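PDB 1IQ0: arginyl-trna synthetase from Thermus thermophilus, which probably catalyses the ATP-dependent attachment of L-arginine to tRNA(Arg), releasing AMP and diphosphate, as a monomeric class I aminoacyl-tRNA synthetase. Local coordinates for residues Leu82-Lys95 with Glu502-Glu514. Residues are numbered along the deposited sequence; the frame is centred on the assembly and turned at random.
Sequences LRTEALLREALRPK and ERALALDLLDFEE
The guanidinium group of Arg-503 carries Leu-87 over one face, with Leu-87 CD1 3.5 Å from Arg-503 CZ, while Thr-84 OG1 approaches obliquely; Arg-503 NH2 forms a salt bridge with Asp-35. At the opposite end of the contact, the Arg-93 guanidinium lies edge-on to two carboxylates. It grips Glu-90 side-on, NE to OE2 (3.2 Å) and NH2 to OE1, and Arg-93 NH2 makes a weak hydrogen bond, part of a salt bridge, to Glu-513 OE1 (3.5 Å), its plane turned 45° from the Glu-513 carboxylate. The Phe-512 ring meets Lys-95 CE obliquely; Lys-95 NZ is hydrogen-bonded to Thr-579 OG1.

Between these ends, helices 84-92 and 502-509 cross at 52°, their axes 8.6 Å apart. Such close packing rests on small residues: Ala-91 CB sits 3.6 Å from Ala-506 CB. Leu-87, its CG anti to the backbone N (chi1 -173°), brings CD2 to 3.5 Å from Ala-506 CB, and Leu-510 CD2 presses on Glu-90 CG. Leu-82 and Leu-510 meet tip to tip beside Tyr-36.

The contact joins the helix following strand 77-82 of the N-terminal domain to the DALR anticodon-binding domain. Its apolar centre is flanked by charge, and Arg-93 probably offsets the repulsion between Glu-90 and Glu-513.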
loop_
_atom_site.group_PDB
_atom_site.type_symbol
_atom_site.label_atom_id
_atom_site.label_comp_id
_atom_site.label_asym_id
_atom_site.label_seq_id
_atom_site.Cartn_x
_atom_site.Cartn_y
_atom_site.Cartn_z
ATOM N N LEU A 82 14.780 15.143 -25.356
ATOM C CA LEU A 82 14.057 16.304 -24.864
ATOM C C LEU A 82 14.849 17.596 -24.976
ATOM O O LEU A 82 16.078 17.584 -25.003
ATOM C CB LEU A 82 13.663 16.085 -23.397
ATOM C CG LEU A 82 12.799 14.852 -23.085
ATOM C CD1 LEU A 82 12.480 14.810 -21.597
ATOM C CD2 LEU A 82 11.506 14.893 -23.905
ATOM N N ARG A 83 14.143 18.716 -25.063
ATOM C CA ARG A 83 14.823 19.999 -25.108
ATOM C C ARG A 83 15.261 20.224 -23.664
ATOM O O ARG A 83 14.444 20.187 -22.739
ATOM C CB ARG A 83 13.880 21.122 -25.550
ATOM C CG ARG A 83 13.393 21.014 -26.986
ATOM C CD ARG A 83 12.823 22.344 -27.445
ATOM N NE ARG A 83 11.868 22.875 -26.479
ATOM C CZ ARG A 83 11.344 24.095 -26.533
ATOM N NH1 ARG A 83 11.683 24.924 -27.515
ATOM N NH2 ARG A 83 10.486 24.489 -25.598
ATOM N N THR A 84 16.552 20.438 -23.468
ATOM C CA THR A 84 17.083 20.637 -22.127
ATOM C C THR A 84 16.306 21.664 -21.301
ATOM O O THR A 84 15.970 21.403 -20.148
ATOM C CB THR A 84 18.562 21.011 -22.211
ATOM O OG1 THR A 84 19.263 19.928 -22.839
ATOM C CG2 THR A 84 19.151 21.255 -20.817
ATOM N N GLU A 85 16.003 22.814 -21.895
ATOM C CA GLU A 85 15.265 23.859 -21.195
ATOM C C GLU A 85 13.902 23.367 -20.705
ATOM O O GLU A 85 13.548 23.554 -19.536
ATOM C CB GLU A 85 15.061 25.064 -22.109
ATOM C CG GLU A 85 14.274 26.189 -21.460
ATOM C CD GLU A 85 13.888 27.276 -22.443
ATOM O OE1 GLU A 85 13.280 28.277 -22.013
ATOM O OE2 GLU A 85 14.187 27.128 -23.649
ATOM N N ALA A 86 13.139 22.747 -21.604
ATOM C CA ALA A 86 11.817 22.238 -21.261
ATOM C C ALA A 86 11.938 21.171 -20.181
ATOM O O ALA A 86 11.127 21.109 -19.260
ATOM C CB ALA A 86 11.133 21.659 -22.503
ATOM N N LEU A 87 12.959 20.331 -20.308
ATOM C CA LEU A 87 13.215 19.271 -19.342
ATOM C C LEU A 87 13.417 19.887 -17.946
ATOM O O LEU A 87 12.770 19.489 -16.975
ATOM C CB LEU A 87 14.458 18.500 -19.780
ATOM C CG LEU A 87 14.908 17.232 -19.068
ATOM C CD1 LEU A 87 15.948 16.551 -19.940
ATOM C CD2 LEU A 87 15.473 17.556 -17.684
ATOM N N LEU A 88 14.305 20.870 -17.857
ATOM C CA LEU A 88 14.577 21.538 -16.587
ATOM C C LEU A 88 13.331 22.219 -16.042
ATOM O O LEU A 88 13.022 22.109 -14.858
ATOM C CB LEU A 88 15.682 22.578 -16.762
ATOM C CG LEU A 88 17.058 22.025 -17.122
ATOM C CD1 LEU A 88 17.970 23.154 -17.615
ATOM C CD2 LEU A 88 17.640 21.338 -15.897
ATOM N N ARG A 89 12.616 22.922 -16.913
ATOM C CA ARG A 89 11.404 23.628 -16.517
ATOM C C ARG A 89 10.406 22.666 -15.878
ATOM O O ARG A 89 9.847 22.950 -14.811
ATOM C CB ARG A 89 10.789 24.311 -17.739
ATOM C CG ARG A 89 9.814 25.423 -17.412
ATOM C CD ARG A 89 9.452 26.207 -18.665
ATOM N NE ARG A 89 10.626 26.816 -19.288
ATOM C CZ ARG A 89 11.367 27.769 -18.728
ATOM N NH1 ARG A 89 11.064 28.234 -17.523
ATOM N NH2 ARG A 89 12.418 28.254 -19.373
ATOM N N GLU A 90 10.193 21.521 -16.520
ATOM C CA GLU A 90 9.271 20.513 -16.007
ATOM C C GLU A 90 9.781 19.896 -14.700
ATOM O O GLU A 90 8.989 19.517 -13.841
ATOM C CB GLU A 90 9.057 19.412 -17.056
ATOM C CG GLU A 90 8.376 18.144 -16.540
ATOM C CD GLU A 90 6.884 18.309 -16.230
ATOM O OE1 GLU A 90 6.276 17.330 -15.741
ATOM O OE2 GLU A 90 6.320 19.397 -16.477
ATOM N N ALA A 91 11.100 19.786 -14.549
ATOM C CA ALA A 91 11.659 19.213 -13.326
ATOM C C ALA A 91 11.473 20.164 -12.150
ATOM O O ALA A 91 11.287 19.735 -11.013
ATOM C CB ALA A 91 13.144 18.905 -13.507
ATOM N N LEU A 92 11.516 21.461 -12.428
ATOM C CA LEU A 92 11.365 22.451 -11.375
ATOM C C LEU A 92 9.919 22.673 -10.935
ATOM O O LEU A 92 9.671 23.026 -9.782
ATOM C CB LEU A 92 11.996 23.775 -11.811
ATOM C CG LEU A 92 13.501 23.686 -12.087
ATOM C CD1 LEU A 92 14.066 25.082 -12.340
ATOM C CD2 LEU A 92 14.200 23.034 -10.896
ATOM N N ARG A 93 8.974 22.460 -11.848
ATOM C CA ARG A 93 7.552 22.636 -11.552
ATOM C C ARG A 93 7.141 21.851 -10.303
ATOM O O ARG A 93 7.520 20.690 -10.134
ATOM C CB ARG A 93 6.710 22.175 -12.751
ATOM C CG ARG A 93 5.205 22.309 -12.557
ATOM C CD ARG A 93 4.425 21.892 -13.805
ATOM N NE ARG A 93 4.514 20.460 -14.087
ATOM C CZ ARG A 93 4.058 19.504 -13.282
ATOM N NH1 ARG A 93 3.476 19.818 -12.133
ATOM N NH2 ARG A 93 4.174 18.227 -13.629
ATOM N N PRO A 94 6.362 22.478 -9.404
ATOM C CA PRO A 94 5.915 21.806 -8.175
ATOM C C PRO A 94 4.954 20.648 -8.455
ATOM O O PRO A 94 4.016 20.784 -9.244
ATOM C CB PRO A 94 5.250 22.932 -7.392
ATOM C CG PRO A 94 4.678 23.796 -8.485
ATOM C CD PRO A 94 5.823 23.849 -9.477
ATOM N N LYS A 95 5.196 19.512 -7.806
ATOM C CA LYS A 95 4.356 18.330 -7.985
ATOM C C LYS A 95 3.365 18.147 -6.832
ATOM O O LYS A 95 3.753 18.077 -5.662
ATOM C CB LYS A 95 5.229 17.073 -8.136
ATOM C CG LYS A 95 6.719 17.267 -7.818
ATOM C CD LYS A 95 6.956 17.720 -6.372
ATOM C CE LYS A 95 6.466 16.688 -5.370
ATOM N NZ LYS A 95 6.365 17.250 -3.993
ATOM N N GLU A 502 23.126 18.861 -13.825
ATOM C CA GLU A 502 21.783 19.363 -13.561
ATOM C C GLU A 502 20.780 18.604 -14.432
ATOM O O GLU A 502 19.718 18.202 -13.962
ATOM C CB GLU A 502 21.676 20.861 -13.882
ATOM C CG GLU A 502 22.219 21.791 -12.809
ATOM C CD GLU A 502 23.706 21.626 -12.600
ATOM O OE1 GLU A 502 24.098 21.280 -11.466
ATOM O OE2 GLU A 502 24.480 21.838 -13.569
ATOM N N ARG A 503 21.134 18.409 -15.698
ATOM C CA ARG A 503 20.259 17.721 -16.641
ATOM C C ARG A 503 19.950 16.294 -16.210
ATOM O O ARG A 503 18.791 15.893 -16.161
ATOM C CB ARG A 503 20.890 17.713 -18.036
ATOM C CG ARG A 503 20.001 17.083 -19.103
ATOM C CD ARG A 503 20.703 16.978 -20.450
ATOM N NE ARG A 503 19.989 16.084 -21.360
ATOM C CZ ARG A 503 18.837 16.378 -21.952
ATOM N NH1 ARG A 503 18.264 17.554 -21.739
ATOM N NH2 ARG A 503 18.253 15.496 -22.749
ATOM N N ALA A 504 20.992 15.530 -15.898
ATOM C CA ALA A 504 20.830 14.144 -15.473
ATOM C C ALA A 504 19.943 14.033 -14.233
ATOM O O ALA A 504 19.078 13.166 -14.164
ATOM C CB ALA A 504 22.203 13.515 -15.198
ATOM N N LEU A 505 20.156 14.903 -13.252
ATOM C CA LEU A 505 19.352 14.868 -12.036
ATOM C C LEU A 505 17.906 15.281 -12.310
ATOM O O LEU A 505 16.971 14.658 -11.818
ATOM C CB LEU A 505 19.947 15.787 -10.968
ATOM C CG LEU A 505 19.144 15.895 -9.664
ATOM C CD1 LEU A 505 18.935 14.503 -9.058
ATOM C CD2 LEU A 505 19.886 16.788 -8.689
ATOM N N ALA A 506 17.729 16.342 -13.090
ATOM C CA ALA A 506 16.395 16.816 -13.427
ATOM C C ALA A 506 15.595 15.695 -14.101
ATOM O O ALA A 506 14.411 15.509 -13.819
ATOM C CB ALA A 506 16.499 18.020 -14.351
ATOM N N LEU A 507 16.256 14.943 -14.981
ATOM C CA LEU A 507 15.611 13.845 -15.691
ATOM C C LEU A 507 15.101 12.768 -14.729
ATOM O O LEU A 507 14.005 12.229 -14.922
ATOM C CB LEU A 507 16.578 13.245 -16.706
ATOM C CG LEU A 507 16.066 12.227 -17.727
ATOM C CD1 LEU A 507 14.814 12.738 -18.441
ATOM C CD2 LEU A 507 17.192 11.965 -18.732
ATOM N N ASP A 508 15.874 12.444 -13.694
ATOM C CA ASP A 508 15.402 11.443 -12.737
ATOM C C ASP A 508 14.170 11.976 -12.018
ATOM O O ASP A 508 13.276 11.215 -11.652
ATOM C CB ASP A 508 16.488 11.087 -11.730
ATOM C CG ASP A 508 17.592 10.270 -12.355
ATOM O OD1 ASP A 508 17.285 9.490 -13.281
ATOM O OD2 ASP A 508 18.754 10.403 -11.923
ATOM N N LEU A 509 14.119 13.292 -11.834
ATOM C CA LEU A 509 12.979 13.919 -11.183
ATOM C C LEU A 509 11.710 13.819 -12.042
ATOM O O LEU A 509 10.597 13.811 -11.511
ATOM C CB LEU A 509 13.291 15.384 -10.883
ATOM C CG LEU A 509 14.149 15.615 -9.636
ATOM C CD1 LEU A 509 14.660 17.051 -9.607
ATOM C CD2 LEU A 509 13.315 15.311 -8.396
ATOM N N LEU A 510 11.879 13.736 -13.358
ATOM C CA LEU A 510 10.739 13.650 -14.263
ATOM C C LEU A 510 10.052 12.286 -14.217
ATOM O O LEU A 510 8.974 12.123 -14.781
ATOM C CB LEU A 510 11.154 13.943 -15.712
ATOM C CG LEU A 510 11.727 15.318 -16.084
ATOM C CD1 LEU A 510 11.635 15.490 -17.591
ATOM C CD2 LEU A 510 10.961 16.425 -15.410
ATOM N N ASP A 511 10.671 11.321 -13.542
ATOM C CA ASP A 511 10.106 9.980 -13.439
ATOM C C ASP A 511 9.264 9.752 -12.192
ATOM O O ASP A 511 8.666 8.690 -12.033
ATOM C CB ASP A 511 11.217 8.930 -13.477
ATOM C CG ASP A 511 11.958 8.923 -14.786
ATOM O OD1 ASP A 511 11.318 9.167 -15.827
ATOM O OD2 ASP A 511 13.174 8.658 -14.783
ATOM N N PHE A 512 9.213 10.743 -11.312
ATOM C CA PHE A 512 8.457 10.623 -10.073
ATOM C C PHE A 512 6.958 10.348 -10.230
ATOM O O PHE A 512 6.417 9.431 -9.610
ATOM C CB PHE A 512 8.633 11.883 -9.234
ATOM C CG PHE A 512 7.750 11.924 -8.019
ATOM C CD1 PHE A 512 7.912 10.995 -6.997
ATOM C CD2 PHE A 512 6.745 12.880 -7.907
ATOM C CE1 PHE A 512 7.087 11.019 -5.878
ATOM C CE2 PHE A 512 5.911 12.911 -6.792
ATOM C CZ PHE A 512 6.084 11.978 -5.777
ATOM N N GLU A 513 6.285 11.156 -11.042
ATOM C CA GLU A 513 4.856 10.992 -11.233
ATOM C C GLU A 513 4.504 9.639 -11.851
ATOM O O GLU A 513 3.489 9.039 -11.499
ATOM C CB GLU A 513 4.300 12.160 -12.065
ATOM C CG GLU A 513 4.492 13.520 -11.373
ATOM C CD GLU A 513 3.654 14.643 -11.980
ATOM O OE1 GLU A 513 3.683 14.821 -13.218
ATOM O OE2 GLU A 513 2.971 15.355 -11.213
ATOM N N GLU A 514 5.348 9.145 -12.747
ATOM C CA GLU A 514 5.085 7.854 -13.366
ATOM C C GLU A 514 5.216 6.735 -12.336
ATOM O O GLU A 514 4.461 5.758 -12.367
ATOM C CB GLU A 514 6.053 7.602 -14.522
ATOM C CG GLU A 514 5.759 6.328 -15.312
ATOM C CD GLU A 514 4.346 6.299 -15.885
ATOM O OE1 GLU A 514 3.909 7.322 -16.454
ATOM O OE2 GLU A 514 3.675 5.249 -15.775
#